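Local coordinates for spore germination protein B3 (Bacillus subtilis subsp. subtilis, PDB 3N54) that takes part in spore germination, as a lipoprotein involved in the response to a mixture of L-asparagine, glucose, fructose and potassium ions, at residues L204-G209 and F227-S232. Numbering follows the deposited sequence.
Sequences LSWVMG and FEIKKS
Trp-206, near the C-terminal end of helix 198-208, packs against Ile-229 and Phe-227 of strand 223-240 in a buried helix-on-sheet contact within the GerAC-like C-terminal region. The indole carries the contact from the helix side. With CG anti to the backbone N (chi1 -163°), it reaches across to the strand, and Ile-229 comes from the opposite direction to pack its CG1-CD1 end over one ring face; Ile-229 CG1 lies 3.4 Å from Trp-206 CZ2. Phe-227 and the indole meet edge to edge, Phe-227 CE2 4.0 Å from Trp-206 CZ2, while Phe-340 of strand 333-342 meets the indole with its ring plane nearly parallel and touches Phe-227 too. A classic beta bulge, in which Lys-230 and Lys-231 both face Lys-254, coincides with a corner in the strand, and beyond it Ser-232 also points toward the helix. Thr-253 OG1 hydrogen-bonds to both Trp-206 NE1 and Ser-232 OG, and a water bridges the segments, 2.7 Å from Trp-206 O, to which it donates, and 2.7 Å from Ser-232 OG. Replacing Trp-206 with an alanine would probably leave Ile-229 without its aromatic face and Thr-253 without its indole partner. Gly-209 leaves the helical conformation in a Schellman motif; a CB at its positive phi (86°) would jam against Met-208 O, which calls for glycine.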
# COMPACT_ATOMS: atom_id res chain seq x y z
N LEU A 204 12.46 5.80 -1.36
CA LEU A 204 11.94 5.42 -2.67
C LEU A 204 11.10 6.54 -3.26
O LEU A 204 11.27 6.91 -4.42
CB LEU A 204 11.12 4.13 -2.56
CG LEU A 204 10.78 3.40 -3.85
CD1 LEU A 204 12.04 3.13 -4.68
CD2 LEU A 204 10.04 2.11 -3.52
N SER A 205 10.23 7.11 -2.44
CA SER A 205 9.38 8.22 -2.87
C SER A 205 10.18 9.47 -3.24
O SER A 205 9.78 10.22 -4.13
CB SER A 205 8.39 8.58 -1.76
OG SER A 205 7.56 9.65 -2.16
N TRP A 206 11.30 9.68 -2.54
CA TRP A 206 12.18 10.84 -2.76
C TRP A 206 12.84 10.75 -4.13
O TRP A 206 12.82 11.71 -4.90
CB TRP A 206 13.26 10.87 -1.68
CG TRP A 206 14.01 12.17 -1.50
CD1 TRP A 206 14.43 13.04 -2.47
CD2 TRP A 206 14.47 12.71 -0.25
NE1 TRP A 206 15.11 14.09 -1.90
CE2 TRP A 206 15.14 13.91 -0.54
CE3 TRP A 206 14.37 12.29 1.08
CZ2 TRP A 206 15.71 14.71 0.45
CZ3 TRP A 206 14.94 13.08 2.07
CH2 TRP A 206 15.60 14.28 1.75
N VAL A 207 13.42 9.59 -4.41
CA VAL A 207 14.14 9.37 -5.66
C VAL A 207 13.18 9.34 -6.86
O VAL A 207 13.52 9.84 -7.93
CB VAL A 207 14.96 8.06 -5.60
CG1 VAL A 207 15.65 7.78 -6.93
CG2 VAL A 207 16.00 8.16 -4.48
N MET A 208 11.98 8.79 -6.67
CA MET A 208 10.98 8.72 -7.74
C MET A 208 10.26 10.05 -7.97
O MET A 208 9.55 10.20 -8.96
CB MET A 208 9.96 7.62 -7.46
CG MET A 208 10.56 6.22 -7.42
SD MET A 208 11.39 5.75 -8.95
CE MET A 208 10.00 5.78 -10.08
N GLY A 209 10.42 11.01 -7.06
CA GLY A 209 9.83 12.34 -7.24
C GLY A 209 8.40 12.50 -6.77
O GLY A 209 7.79 13.54 -6.99
N PHE A 227 18.36 17.65 7.00
CA PHE A 227 17.99 18.33 5.77
C PHE A 227 16.49 18.15 5.55
O PHE A 227 16.03 17.05 5.26
CB PHE A 227 18.78 17.75 4.60
CG PHE A 227 18.47 18.38 3.27
CD1 PHE A 227 19.09 19.55 2.88
CD2 PHE A 227 17.56 17.78 2.41
CE1 PHE A 227 18.80 20.13 1.65
CE2 PHE A 227 17.27 18.35 1.18
CZ PHE A 227 17.90 19.53 0.80
N GLU A 228 15.73 19.24 5.71
CA GLU A 228 14.28 19.21 5.54
C GLU A 228 13.91 19.63 4.12
O GLU A 228 14.30 20.71 3.66
CB GLU A 228 13.59 20.14 6.55
CG GLU A 228 12.06 20.01 6.56
CD GLU A 228 11.37 21.03 7.45
OE1 GLU A 228 11.97 22.07 7.79
OE2 GLU A 228 10.19 20.79 7.80
N ILE A 229 13.14 18.79 3.44
CA ILE A 229 12.75 19.03 2.05
C ILE A 229 11.77 20.20 1.91
O ILE A 229 10.79 20.28 2.66
CB ILE A 229 12.08 17.78 1.43
CG1 ILE A 229 13.03 16.59 1.43
CG2 ILE A 229 11.61 18.07 0.01
CD1 ILE A 229 12.36 15.29 1.01
N LYS A 230 12.04 21.09 0.97
CA LYS A 230 11.11 22.17 0.63
C LYS A 230 10.47 21.90 -0.73
O LYS A 230 9.25 21.98 -0.88
CB LYS A 230 11.82 23.53 0.64
CG LYS A 230 11.85 24.20 2.01
CD LYS A 230 10.49 24.79 2.38
CE LYS A 230 10.57 25.68 3.62
NZ LYS A 230 9.33 26.51 3.78
N LYS A 231 11.30 21.57 -1.72
CA LYS A 231 10.82 21.20 -3.05
C LYS A 231 11.81 20.22 -3.68
O LYS A 231 13.02 20.39 -3.56
CB LYS A 231 10.65 22.45 -3.93
CG LYS A 231 9.77 22.24 -5.16
CD LYS A 231 9.39 23.57 -5.82
CE LYS A 231 8.34 23.37 -6.91
NZ LYS A 231 7.87 24.65 -7.52
N SER A 232 11.29 19.17 -4.32
CA SER A 232 12.12 18.17 -4.97
C SER A 232 11.54 17.75 -6.31
O SER A 232 10.32 17.63 -6.46
CB SER A 232 12.29 16.94 -4.06
OG SER A 232 13.27 16.05 -4.59
O HOH W 1 12.57 14.05 -6.22